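Local coordinates for aminotransferase AspB (Helicobacter pylori 26695, PDB 3EZS), which probably acts as a pyridoxal 5'-phosphate-dependent transaminase of the class I and II aminotransferase family, transferring amino groups between amino and keto acids, at residues A[36-41]-A[279-284]; A[238-243]-A[270-275]. All coordinates share one frame; numbering follows the deposited sequence.

Contact 1. Residues A[36-41]-A[279-284]; sequences ETPKFI and DRHAEF
The rings of Phe40 and His281 form an edge-to-face pair, the edge of Phe40 directed at the face of the imidazole. Their centroids lie 5.3 Å apart and the planes meet at 71°, so the pair is close to T-shaped. Phe40 CZ approaches His281 ND1 to 3.7 Å, and the neighbouring CE1 stands 4.0 Å from His281 CG. One face of the phenyl ring is occupied within its own helix by Ile41, whose CG1 sits 3.6 Å above the Phe40 ring plane, displaced toward the rim. Two aliphatic groups approach the imidazole obliquely: Pro38 CG comes within 3.9 Å of His281 CD2, while Ile41 CD1, at the end of its extended chain, comes within 4.1 Å of His281 NE2. Pro38 CG also rests against His281 CB at 4.0 Å. His281 thus meets all three partners and supplies 72 of the 136 Å² buried here. Its CG lies between the backbone N and the carbonyl carbon (chi1 79°), a torsion that, with CB already pointing toward 36-41, sets the imidazole against all three.

Two helix starts are joined in this corner of the aminotransferase fold. Pro38 holds the N-cap position of helix 39-46, and His281 lies in the first turn of helix 280-299. Both imidazole nitrogens have polar partners, ND1 being hydrogen-bonded to Asp278 OD2 and NE2 to Ser233 OG, a pairing that fixes the ring's rotation, satisfies a buried polar group and, through the Asp278 carboxylate, would be expected to polarise the imidazole. Thr37 OG1, bonded to Ser234 O, attaches the approach to helix 39-46 to the same loop as Ser233. Asn53 of the second subunit packs on Glu36 and Thr37.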
ATOM      1  N   GLU A  36      -4.801 -18.154 -16.853  1.00 46.50           N
ATOM      2  CA  GLU A  36      -3.839 -18.595 -15.865  1.00 45.44           C
ATOM      3  C   GLU A  36      -2.585 -17.742 -15.949  1.00 44.12           C
ATOM      4  O   GLU A  36      -2.252 -17.183 -16.999  1.00 44.85           O
ATOM      5  CB  GLU A  36      -3.477 -20.059 -16.088  1.00 44.54           C
ATOM      6  CG  GLU A  36      -4.614 -21.040 -15.923  1.00 52.26           C
ATOM      7  CD  GLU A  36      -5.195 -21.100 -14.508  1.00 62.03           C
ATOM      8  OE1 GLU A  36      -4.455 -20.886 -13.517  1.00 64.69           O
ATOM      9  OE2 GLU A  36      -6.405 -21.393 -14.394  1.00 65.92           O
ATOM     10  N   THR A  37      -1.910 -17.595 -14.823  1.00 43.86           N
ATOM     11  CA  THR A  37      -0.649 -16.865 -14.798  1.00 41.86           C
ATOM     12  C   THR A  37       0.413 -17.769 -15.440  1.00 39.83           C
ATOM     13  O   THR A  37       0.458 -18.959 -15.132  1.00 39.59           O
ATOM     14  CB  THR A  37      -0.264 -16.491 -13.360  1.00 43.55           C
ATOM     15  OG1 THR A  37      -1.217 -15.539 -12.867  1.00 43.72           O
ATOM     16  CG2 THR A  37       1.162 -15.890 -13.318  1.00 30.97           C
ATOM     17  N   PRO A  38       1.219 -17.238 -16.375  1.00 39.64           N
ATOM     18  CA  PRO A  38       2.238 -18.079 -17.012  1.00 40.74           C
ATOM     19  C   PRO A  38       3.136 -18.811 -16.023  1.00 42.01           C
ATOM     20  O   PRO A  38       3.578 -18.228 -15.025  1.00 41.76           O
ATOM     21  CB  PRO A  38       3.045 -17.080 -17.837  1.00 40.83           C
ATOM     22  CG  PRO A  38       2.023 -16.034 -18.187  1.00 42.65           C
ATOM     23  CD  PRO A  38       1.194 -15.888 -16.959  1.00 37.89           C
ATOM     24  N   LYS A  39       3.390 -20.085 -16.314  1.00 43.23           N
ATOM     25  CA  LYS A  39       4.201 -20.955 -15.458  1.00 43.80           C
ATOM     26  C   LYS A  39       5.542 -20.357 -15.033  1.00 42.88           C
ATOM     27  O   LYS A  39       5.905 -20.454 -13.847  1.00 41.33           O
ATOM     28  CB  LYS A  39       4.492 -22.286 -16.157  1.00 45.12           C
ATOM     29  CG  LYS A  39       4.898 -23.384 -15.194  1.00 52.26           C
ATOM     30  CD  LYS A  39       5.769 -24.451 -15.814  1.00 57.15           C
ATOM     31  CE  LYS A  39       6.233 -25.445 -14.753  1.00 58.04           C
ATOM     32  NZ  LYS A  39       7.439 -26.181 -15.212  1.00 64.78           N
ATOM     33  N   PHE A  40       6.278 -19.752 -15.975  1.00 40.73           N
ATOM     34  CA  PHE A  40       7.611 -19.219 -15.644  1.00 40.76           C
ATOM     35  C   PHE A  40       7.567 -18.135 -14.550  1.00 40.63           C
ATOM     36  O   PHE A  40       8.511 -18.000 -13.772  1.00 39.36           O
ATOM     37  CB  PHE A  40       8.369 -18.720 -16.883  1.00 40.50           C
ATOM     38  CG  PHE A  40       7.988 -17.328 -17.348  1.00 38.00           C
ATOM     39  CD1 PHE A  40       6.896 -17.130 -18.183  1.00 37.16           C
ATOM     40  CD2 PHE A  40       8.780 -16.229 -17.013  1.00 30.31           C
ATOM     41  CE1 PHE A  40       6.559 -15.857 -18.634  1.00 35.14           C
ATOM     42  CE2 PHE A  40       8.456 -14.956 -17.453  1.00 34.67           C
ATOM     43  CZ  PHE A  40       7.347 -14.761 -18.273  1.00 35.46           C
ATOM     44  N   ILE A  41       6.473 -17.376 -14.516  1.00 40.22           N
ATOM     45  CA  ILE A  41       6.245 -16.335 -13.508  1.00 39.09           C
ATOM     46  C   ILE A  41       6.014 -17.006 -12.147  1.00 40.09           C
ATOM     47  O   ILE A  41       6.623 -16.627 -11.150  1.00 39.98           O
ATOM     48  CB  ILE A  41       5.055 -15.446 -13.929  1.00 39.58           C
ATOM     49  CG1 ILE A  41       5.443 -14.642 -15.180  1.00 39.21           C
ATOM     50  CG2 ILE A  41       4.632 -14.506 -12.829  1.00 35.14           C
ATOM     51  CD1 ILE A  41       4.296 -13.906 -15.805  1.00 35.69           C
ATOM     52  N   ASP A 279       8.524 -10.619 -23.333  1.00 42.81           N
ATOM     53  CA  ASP A 279       7.460 -10.105 -24.204  1.00 43.06           C
ATOM     54  C   ASP A 279       6.571 -11.190 -24.819  1.00 42.82           C
ATOM     55  O   ASP A 279       5.459 -10.910 -25.239  1.00 44.97           O
ATOM     56  CB  ASP A 279       8.070  -9.273 -25.340  1.00 44.40           C
ATOM     57  CG  ASP A 279       8.691  -7.962 -24.851  1.00 44.10           C
ATOM     58  OD1 ASP A 279       8.322  -7.470 -23.772  1.00 48.18           O
ATOM     59  OD2 ASP A 279       9.552  -7.428 -25.552  1.00 47.94           O
ATOM     60  N   ARG A 280       7.048 -12.420 -24.833  1.00 41.85           N
ATOM     61  CA  ARG A 280       6.344 -13.526 -25.451  1.00 43.54           C
ATOM     62  C   ARG A 280       5.008 -13.788 -24.848  1.00 42.43           C
ATOM     63  O   ARG A 280       4.016 -13.842 -25.572  1.00 41.76           O
ATOM     64  CB  ARG A 280       7.162 -14.801 -25.346  1.00 45.61           C
ATOM     65  CG  ARG A 280       8.395 -14.764 -26.175  1.00 53.46           C
ATOM     66  CD  ARG A 280       9.306 -15.924 -25.846  1.00 67.40           C
ATOM     67  NE  ARG A 280      10.488 -15.833 -26.687  1.00 73.86           N
ATOM     68  CZ  ARG A 280      11.608 -16.526 -26.522  1.00 79.27           C
ATOM     69  NH1 ARG A 280      11.752 -17.391 -25.518  1.00 82.31           N
ATOM     70  NH2 ARG A 280      12.605 -16.323 -27.367  1.00 76.77           N
ATOM     71  N   HIS A 281       4.974 -13.950 -23.531  1.00 40.61           N
ATOM     72  CA  HIS A 281       3.710 -14.219 -22.859  1.00 41.26           C
ATOM     73  C   HIS A 281       2.712 -13.052 -23.031  1.00 40.42           C
ATOM     74  O   HIS A 281       1.525 -13.287 -23.164  1.00 39.39           O
ATOM     75  CB  HIS A 281       3.927 -14.545 -21.375  1.00 39.90           C
ATOM     76  CG  HIS A 281       4.152 -13.338 -20.522  1.00 40.28           C
ATOM     77  ND1 HIS A 281       5.334 -12.636 -20.522  1.00 40.23           N
ATOM     78  CD2 HIS A 281       3.332 -12.693 -19.662  1.00 40.74           C
ATOM     79  CE1 HIS A 281       5.237 -11.611 -19.693  1.00 45.54           C
ATOM     80  NE2 HIS A 281       4.036 -11.630 -19.147  1.00 45.46           N
ATOM     81  N   ALA A 282       3.194 -11.806 -23.046  1.00 41.03           N
ATOM     82  CA  ALA A 282       2.323 -10.636 -23.206  1.00 39.79           C
ATOM     83  C   ALA A 282       1.640 -10.689 -24.556  1.00 41.31           C
ATOM     84  O   ALA A 282       0.422 -10.452 -24.679  1.00 42.42           O
ATOM     85  CB  ALA A 282       3.120  -9.329 -23.077  1.00 38.00           C
ATOM     86  N   GLU A 283       2.427 -10.998 -25.573  1.00 41.87           N
ATOM     87  CA  GLU A 283       1.923 -11.125 -26.926  1.00 42.85           C
ATOM     88  C   GLU A 283       0.844 -12.224 -27.016  1.00 42.88           C
ATOM     89  O   GLU A 283      -0.173 -12.060 -27.703  1.00 43.15           O
ATOM     90  CB  GLU A 283       3.111 -11.426 -27.860  1.00 44.95           C
ATOM     91  CG  GLU A 283       2.756 -11.691 -29.322  1.00 51.51           C
ATOM     92  CD  GLU A 283       2.075 -10.507 -29.992  1.00 57.97           C
ATOM     93  OE1 GLU A 283       2.256  -9.359 -29.530  1.00 57.15           O
ATOM     94  OE2 GLU A 283       1.376 -10.735 -30.998  1.00 63.93           O
ATOM     95  N   PHE A 284       1.065 -13.343 -26.332  1.00 41.76           N
ATOM     96  CA  PHE A 284       0.097 -14.451 -26.324  1.00 41.69           C
ATOM     97  C   PHE A 284      -1.280 -13.958 -25.848  1.00 42.88           C
ATOM     98  O   PHE A 284      -2.309 -14.270 -26.460  1.00 40.47           O
ATOM     99  CB  PHE A 284       0.594 -15.595 -25.442  1.00 41.84           C
ATOM    100  CG  PHE A 284      -0.406 -16.712 -25.253  1.00 44.15           C
ATOM    101  CD1 PHE A 284      -0.453 -17.778 -26.138  1.00 43.62           C
ATOM    102  CD2 PHE A 284      -1.287 -16.699 -24.178  1.00 46.89           C
ATOM    103  CE1 PHE A 284      -1.363 -18.804 -25.970  1.00 48.03           C
ATOM    104  CE2 PHE A 284      -2.210 -17.735 -23.990  1.00 48.51           C
ATOM    105  CZ  PHE A 284      -2.248 -18.790 -24.893  1.00 47.03           C
TER

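Contact 2. Residues A[238-243]-A[270-275]; sequences LRSGFI and KASEAA. With PO4 (phosphate ion), chain C.
Van der Waals contact joins Leu238 and Ser240 to one side of helix 266-277. The Ser272 hydroxyl lies across the two, its OG 3.7 Å from Leu238 CB and 3.5 Å from Ser240 CB. At the end of the leucine side chain, Leu238 CD2 meets Ala271 CB at 3.8 Å, the apolar part of the interface.

Polar bonding runs away from this interface. Although Ser240 OG and Ser272 OG come to 3.8 Å, each has its partner outside the pair: Ser272 OG is bonded to Ile268 O one helical turn back, and Ser240 OG to Trp276 NE1, one turn beyond Ser272. Ser240 OG stands anti to its own backbone nitrogen (chi1 -176°), directed to that indole.

Charged interactions lie off the interface: Lys270 NZ pairs with Glu273 OE1 at 2.8 Å on the helix, while Arg239, its CB pointing away from the helix, holds a phosphate ion. Bent at its second and third torsions, the arginine presents its guanidinium edge to the ion. Arg239 NH2 donates a hydrogen bond to phosphate O2 at 2.8 Å (170°) and Arg239 NH1 one to O3 at 3.1 Å (161°). Ser228 OG, Ser230 OG and the backbone N-H groups of Ser91 and Arg92 also grip the ion, probably from the crystallisation liquor. Such a cup of arginine, hydroxyls and helix-start amides is consistent with the cofactor-phosphate site of fold type I pyridoxal-phosphate enzymes.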
ATOM      1  N   LEU A 238       0.473 -10.054  -8.458  1.00 40.15           N
ATOM      2  CA  LEU A 238       1.830  -9.578  -8.232  1.00 41.54           C
ATOM      3  C   LEU A 238       1.870  -8.133  -7.706  1.00 41.91           C
ATOM      4  O   LEU A 238       2.821  -7.768  -7.016  1.00 44.71           O
ATOM      5  CB  LEU A 238       2.692  -9.718  -9.509  1.00 42.16           C
ATOM      6  CG  LEU A 238       3.080 -11.147  -9.921  1.00 42.62           C
ATOM      7  CD1 LEU A 238       3.797 -11.153 -11.254  1.00 42.14           C
ATOM      8  CD2 LEU A 238       3.955 -11.861  -8.882  1.00 34.26           C
ATOM      9  N   ARG A 239       0.833  -7.342  -8.010  1.00 40.18           N
ATOM     10  CA  ARG A 239       0.729  -5.944  -7.596  1.00 39.14           C
ATOM     11  C   ARG A 239       1.991  -5.202  -8.020  1.00 37.93           C
ATOM     12  O   ARG A 239       2.726  -4.679  -7.189  1.00 40.23           O
ATOM     13  CB  ARG A 239       0.517  -5.802  -6.073  1.00 37.19           C
ATOM     14  CG  ARG A 239      -0.535  -6.689  -5.440  1.00 39.80           C
ATOM     15  CD  ARG A 239      -1.949  -6.575  -6.036  1.00 40.25           C
ATOM     16  NE  ARG A 239      -2.388  -5.198  -6.246  1.00 41.63           N
ATOM     17  CZ  ARG A 239      -2.675  -4.608  -7.408  1.00 42.63           C
ATOM     18  NH1 ARG A 239      -2.620  -5.239  -8.573  1.00 48.21           N
ATOM     19  NH2 ARG A 239      -3.049  -3.339  -7.387  1.00 44.82           N
ATOM     20  N   SER A 240       2.246  -5.187  -9.321  1.00 39.34           N
ATOM     21  CA  SER A 240       3.408  -4.517  -9.875  1.00 40.10           C
ATOM     22  C   SER A 240       3.027  -3.496 -10.945  1.00 39.74           C
ATOM     23  O   SER A 240       2.300  -3.788 -11.889  1.00 39.82           O
ATOM     24  CB  SER A 240       4.412  -5.513 -10.470  1.00 40.66           C
ATOM     25  OG  SER A 240       5.563  -4.810 -10.919  1.00 37.09           O
ATOM     26  N   GLY A 241       3.564  -2.301 -10.776  1.00 38.63           N
ATOM     27  CA  GLY A 241       3.354  -1.202 -11.695  1.00 38.13           C
ATOM     28  C   GLY A 241       4.506  -0.242 -11.525  1.00 37.34           C
ATOM     29  O   GLY A 241       5.472  -0.531 -10.802  1.00 37.51           O
ATOM     30  N   PHE A 242       4.417   0.874 -12.236  1.00 38.21           N
ATOM     31  CA  PHE A 242       5.395   1.932 -12.137  1.00 37.80           C
ATOM     32  C   PHE A 242       4.811   3.262 -12.586  1.00 38.11           C
ATOM     33  O   PHE A 242       3.711   3.333 -13.156  1.00 37.96           O
ATOM     34  CB  PHE A 242       6.710   1.596 -12.881  1.00 38.73           C
ATOM     35  CG  PHE A 242       6.597   1.463 -14.394  1.00 39.70           C
ATOM     36  CD1 PHE A 242       6.669   2.584 -15.220  1.00 37.64           C
ATOM     37  CD2 PHE A 242       6.515   0.210 -14.988  1.00 41.50           C
ATOM     38  CE1 PHE A 242       6.592   2.460 -16.612  1.00 39.24           C
ATOM     39  CE2 PHE A 242       6.446   0.079 -16.370  1.00 41.18           C
ATOM     40  CZ  PHE A 242       6.490   1.210 -17.181  1.00 37.72           C
ATOM     41  N   ILE A 243       5.549   4.307 -12.260  1.00 38.11           N
ATOM     42  CA  ILE A 243       5.260   5.670 -12.673  1.00 37.28           C
ATOM     43  C   ILE A 243       6.582   6.212 -13.221  1.00 39.02           C
ATOM     44  O   ILE A 243       7.628   6.081 -12.577  1.00 39.09           O
ATOM     45  CB  ILE A 243       4.686   6.542 -11.547  1.00 37.16           C
ATOM     46  CG1 ILE A 243       4.384   7.945 -12.079  1.00 35.53           C
ATOM     47  CG2 ILE A 243       5.622   6.594 -10.344  1.00 34.96           C
ATOM     48  CD1 ILE A 243       3.517   8.750 -11.161  1.00 38.34           C
ATOM     49  N   LYS A 270      10.790 -10.704  -7.643  1.00 38.70           N
ATOM     50  CA  LYS A 270      11.526 -11.534  -8.633  1.00 39.70           C
ATOM     51  C   LYS A 270      10.598 -12.028  -9.729  1.00 40.01           C
ATOM     52  O   LYS A 270      10.974 -12.015 -10.908  1.00 39.06           O
ATOM     53  CB  LYS A 270      12.242 -12.763  -8.017  1.00 39.96           C
ATOM     54  CG  LYS A 270      13.683 -12.547  -7.625  1.00 48.64           C
ATOM     55  CD  LYS A 270      14.605 -12.218  -8.823  1.00 52.10           C
ATOM     56  CE  LYS A 270      15.964 -11.673  -8.350  1.00 52.92           C
ATOM     57  NZ  LYS A 270      16.638 -10.819  -9.388  1.00 54.95           N
ATOM     58  N   ALA A 271       9.412 -12.516  -9.338  1.00 38.78           N
ATOM     59  CA  ALA A 271       8.407 -12.967 -10.317  1.00 38.78           C
ATOM     60  C   ALA A 271       7.932 -11.787 -11.201  1.00 38.34           C
ATOM     61  O   ALA A 271       7.710 -11.947 -12.418  1.00 37.31           O
ATOM     62  CB  ALA A 271       7.220 -13.660  -9.620  1.00 36.61           C
ATOM     63  N   SER A 272       7.786 -10.610 -10.597  1.00 39.24           N
ATOM     64  CA  SER A 272       7.435  -9.398 -11.355  1.00 39.51           C
ATOM     65  C   SER A 272       8.537  -9.090 -12.343  1.00 38.47           C
ATOM     66  O   SER A 272       8.267  -8.754 -13.484  1.00 40.05           O
ATOM     67  CB  SER A 272       7.294  -8.192 -10.443  1.00 39.70           C
ATOM     68  OG  SER A 272       6.180  -8.348  -9.604  1.00 43.04           O
ATOM     69  N   GLU A 273       9.782  -9.213 -11.897  1.00 38.95           N
ATOM     70  CA  GLU A 273      10.938  -8.945 -12.760  1.00 39.89           C
ATOM     71  C   GLU A 273      10.972  -9.900 -13.959  1.00 39.57           C
ATOM     72  O   GLU A 273      11.239  -9.477 -15.078  1.00 39.64           O
ATOM     73  CB  GLU A 273      12.223  -9.086 -11.957  1.00 38.31           C
ATOM     74  CG  GLU A 273      13.486  -8.776 -12.739  1.00 41.54           C
ATOM     75  CD  GLU A 273      14.740  -9.175 -11.992  1.00 42.70           C
ATOM     76  OE1 GLU A 273      14.679  -9.311 -10.758  1.00 48.44           O
ATOM     77  OE2 GLU A 273      15.791  -9.344 -12.645  1.00 46.83           O
ATOM     78  N   ALA A 274      10.719 -11.186 -13.713  1.00 37.03           N
ATOM     79  CA  ALA A 274      10.694 -12.170 -14.785  1.00 37.66           C
ATOM     80  C   ALA A 274       9.610 -11.788 -15.801  1.00 39.17           C
ATOM     81  O   ALA A 274       9.843 -11.866 -17.001  1.00 43.15           O
ATOM     82  CB  ALA A 274      10.475 -13.587 -14.221  1.00 34.41           C
ATOM     83  N   ALA A 275       8.450 -11.336 -15.317  1.00 39.46           N
ATOM     84  CA  ALA A 275       7.339 -10.901 -16.183  1.00 38.53           C
ATOM     85  C   ALA A 275       7.719  -9.704 -17.044  1.00 38.49           C
ATOM     86  O   ALA A 275       7.497  -9.714 -18.256  1.00 37.01           O
ATOM     87  CB  ALA A 275       6.057 -10.583 -15.346  1.00 36.16           C
TER
HETATM   88  P   PO4 C 376      -3.797  -2.412 -11.055  1.00 38.17           P
HETATM   89  O1  PO4 C 376      -2.440  -2.088 -11.614  1.00 41.02           O
HETATM   90  O2  PO4 C 376      -3.929  -1.898  -9.661  1.00 37.69           O
HETATM   91  O3  PO4 C 376      -3.973  -3.888 -11.008  1.00 37.68           O
HETATM   92  O4  PO4 C 376      -4.830  -1.720 -11.893  1.00 45.59           O

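In the fold
From the N terminus, the chain lays down 36-41, entering helix 39-46. It then builds the seven-stranded mixed sheet before reaching 279-284, where contact 1 closes a loop of 237 residues. Contact 2 is nested inside that loop: it closes the shorter excursion of 26 residues from 238-243, entering strand 241-245, to 270-275 on helix 266-277. That helix precedes helix 280-299, so the returning ends of both loops are neighbours. The centres of the two contacts are about 13 Å apart, and Ile41 CD1 touches Ala275 CB at 3.8 Å. Contact 1 joins the start of helix 39-46 to that of helix 280-299; contact 2 joins the lead-in to strand 241-245 to helix 266-277, both beside the second subunit.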